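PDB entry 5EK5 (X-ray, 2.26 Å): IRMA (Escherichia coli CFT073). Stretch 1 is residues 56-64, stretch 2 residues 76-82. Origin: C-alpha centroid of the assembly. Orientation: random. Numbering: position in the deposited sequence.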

# COMPACT_ATOMS: atom_id res chain seq x y z
N LEU B 56 -1.52 16.53 16.93
CA LEU B 56 -1.80 15.89 18.21
C LEU B 56 -0.51 15.71 19.00
O LEU B 56 -0.30 16.36 20.03
CB LEU B 56 -2.48 14.54 17.99
CG LEU B 56 -3.74 14.58 17.12
CD1 LEU B 56 -4.19 13.18 16.75
CD2 LEU B 56 -4.86 15.34 17.82
N VAL B 57 0.36 14.82 18.52
CA VAL B 57 1.66 14.60 19.13
C VAL B 57 2.75 14.53 18.06
O VAL B 57 2.46 14.33 16.88
CB VAL B 57 1.70 13.29 19.95
CG1 VAL B 57 0.91 13.43 21.24
CG2 VAL B 57 1.19 12.12 19.12
N THR B 58 3.99 14.72 18.49
CA THR B 58 5.13 14.54 17.60
C THR B 58 6.02 13.44 18.16
O THR B 58 6.47 13.52 19.31
CB THR B 58 5.93 15.83 17.41
OG1 THR B 58 5.09 16.82 16.79
CG2 THR B 58 7.14 15.58 16.54
N ARG B 59 6.27 12.42 17.35
CA ARG B 59 7.00 11.24 17.81
C ARG B 59 8.08 10.84 16.82
O ARG B 59 8.04 11.22 15.65
CB ARG B 59 6.04 10.08 18.06
CG ARG B 59 5.01 10.33 19.15
CD ARG B 59 5.63 10.17 20.53
NE ARG B 59 4.68 10.43 21.60
CZ ARG B 59 4.52 11.62 22.19
NH1 ARG B 59 5.25 12.66 21.81
NH2 ARG B 59 3.63 11.76 23.16
N LYS B 60 9.06 10.08 17.29
CA LYS B 60 10.14 9.62 16.44
C LYS B 60 10.04 8.13 16.16
O LYS B 60 9.56 7.35 16.98
CB LYS B 60 11.49 9.94 17.08
CG LYS B 60 11.84 11.42 17.05
CD LYS B 60 13.22 11.69 17.62
CE LYS B 60 13.48 13.19 17.72
NZ LYS B 60 14.86 13.48 18.21
N MET B 61 10.49 7.74 14.97
CA MET B 61 10.45 6.35 14.54
C MET B 61 11.83 5.89 14.07
O MET B 61 12.50 6.60 13.33
CB MET B 61 9.41 6.19 13.42
CG MET B 61 9.23 4.78 12.91
SD MET B 61 7.86 4.68 11.73
CE MET B 61 8.53 5.57 10.33
N GLU B 62 12.24 4.71 14.52
CA GLU B 62 13.55 4.16 14.16
C GLU B 62 13.45 2.95 13.25
O GLU B 62 12.60 2.08 13.43
CB GLU B 62 14.33 3.78 15.43
CG GLU B 62 14.55 4.94 16.39
CD GLU B 62 15.77 5.77 16.02
OE1 GLU B 62 15.97 6.04 14.82
OE2 GLU B 62 16.52 6.17 16.94
N THR B 63 14.34 2.89 12.26
CA THR B 63 14.37 1.76 11.33
C THR B 63 15.73 1.09 11.34
O THR B 63 16.74 1.72 11.64
CB THR B 63 14.05 2.19 9.89
OG1 THR B 63 15.20 2.83 9.30
CG2 THR B 63 12.86 3.14 9.83
N GLU B 64 15.77 -0.19 10.97
CA GLU B 64 17.04 -0.87 10.74
C GLU B 64 17.62 -0.49 9.39
O GLU B 64 16.93 0.09 8.54
CB GLU B 64 16.89 -2.39 10.81
CG GLU B 64 16.68 -2.96 12.20
CD GLU B 64 16.54 -4.47 12.17
OE1 GLU B 64 15.48 -4.96 11.73
OE2 GLU B 64 17.50 -5.17 12.56
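Stretch 2 76-82: DAFLETE

Two antiparallel strands lie side by side here without a direct hydrogen bond between them, joined by apolar side-chain contacts and by water bridges between their backbones. Stretch 2, residues 76-82, is extended throughout and belongs to a strand that begins earlier in the chain. It runs nearly opposite to the strand of stretch 1: the N-to-C directions make an angle of 158°, and the axes approach to 6.0 Å. In register, Met61 CA is 5.5 Å from Leu79 CA, and Thr63 CA is 5.3 Å from Ala77 CA.

Three waters fill part of the gap. Water 1 donates to Lys60 O at 3.2 Å and accepts from Glu80 N at 3.0 Å. Water 2 links Glu62 O (2.6 Å) to Phe78 N (2.8 Å) in the same sense. Water 3 accepts from Glu62 N at 2.9 Å and donates a weak bond to Phe78 O at 3.4 Å. Polar backbone groups that do not meet directly are thus bridged.

The side chains pack beside these bridges. Ala77 points its CB toward stretch 1, where it meets Met61 CG at 3.7 Å and Thr63 CG2 at 3.5 Å. The Met61 side chain also reaches the next residues of stretch 2, with its SD 4.2 Å from Leu79 CB. Leu79 starts out sideways, but its end comes nearer, and its CD1 lies 3.5 Å from Arg59 CB. Farther along, Thr81 OG1 sits 3.6 Å from Val57 CG2.

Arg59 follows stretch 2 without hydrogen bonding to it. Its CD is 3.9 Å from Glu80 O, which lies at the guanidinium edge. Its NH1 instead donates to Thr58 O at 2.9 Å, within its own strand. Phe78 points away and is exposed. The contact buries 398 Å² in total.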

# COMPACT_ATOMS: atom_id res chain seq x y z
N ASP B 76 10.46 -2.85 8.11
CA ASP B 76 9.28 -2.37 8.83
C ASP B 76 9.65 -1.59 10.09
O ASP B 76 10.51 -2.02 10.87
CB ASP B 76 8.37 -3.54 9.18
CG ASP B 76 7.75 -4.18 7.95
OD1 ASP B 76 7.44 -3.44 6.99
OD2 ASP B 76 7.58 -5.42 7.95
N ALA B 77 9.02 -0.44 10.27
CA ALA B 77 9.25 0.40 11.45
C ALA B 77 7.94 0.65 12.19
O ALA B 77 6.86 0.59 11.59
CB ALA B 77 9.88 1.71 11.04
N PHE B 78 8.03 0.94 13.48
CA PHE B 78 6.84 1.13 14.29
C PHE B 78 6.83 2.47 15.01
O PHE B 78 7.83 2.90 15.58
CB PHE B 78 6.70 -0.01 15.29
CG PHE B 78 6.46 -1.34 14.63
CD1 PHE B 78 7.52 -2.12 14.20
CD2 PHE B 78 5.17 -1.80 14.42
CE1 PHE B 78 7.30 -3.33 13.58
CE2 PHE B 78 4.95 -3.01 13.81
CZ PHE B 78 6.01 -3.78 13.39
N LEU B 79 5.67 3.13 14.97
CA LEU B 79 5.47 4.39 15.66
C LEU B 79 4.51 4.22 16.83
O LEU B 79 3.34 3.89 16.63
CB LEU B 79 4.95 5.45 14.68
CG LEU B 79 4.71 6.84 15.25
CD1 LEU B 79 5.95 7.31 15.96
CD2 LEU B 79 4.35 7.80 14.13
N GLU B 80 5.01 4.41 18.04
CA GLU B 80 4.21 4.24 19.25
C GLU B 80 3.68 5.55 19.85
O GLU B 80 4.42 6.52 20.00
CB GLU B 80 5.02 3.51 20.32
CG GLU B 80 5.35 2.07 20.00
CD GLU B 80 5.76 1.30 21.24
OE1 GLU B 80 5.12 1.50 22.30
OE2 GLU B 80 6.71 0.50 21.16
N THR B 81 2.40 5.55 20.20
CA THR B 81 1.79 6.66 20.92
C THR B 81 0.53 6.15 21.61
O THR B 81 -0.01 5.11 21.23
CB THR B 81 1.45 7.84 20.01
OG1 THR B 81 1.08 8.98 20.80
CG2 THR B 81 0.30 7.49 19.08
N GLU B 82 0.06 6.88 22.62
CA GLU B 82 -1.19 6.53 23.29
C GLU B 82 -2.36 6.50 22.32
O GLU B 82 -2.62 7.47 21.60
CB GLU B 82 -1.48 7.49 24.44
CG GLU B 82 -2.70 7.08 25.25
CD GLU B 82 -2.97 7.97 26.44
OE1 GLU B 82 -2.24 8.97 26.62
OE2 GLU B 82 -3.90 7.66 27.22
O HOH W 1 7.82 5.20 18.67
O HOH W 2 10.59 0.86 14.59
O HOH W 3 11.00 3.35 16.78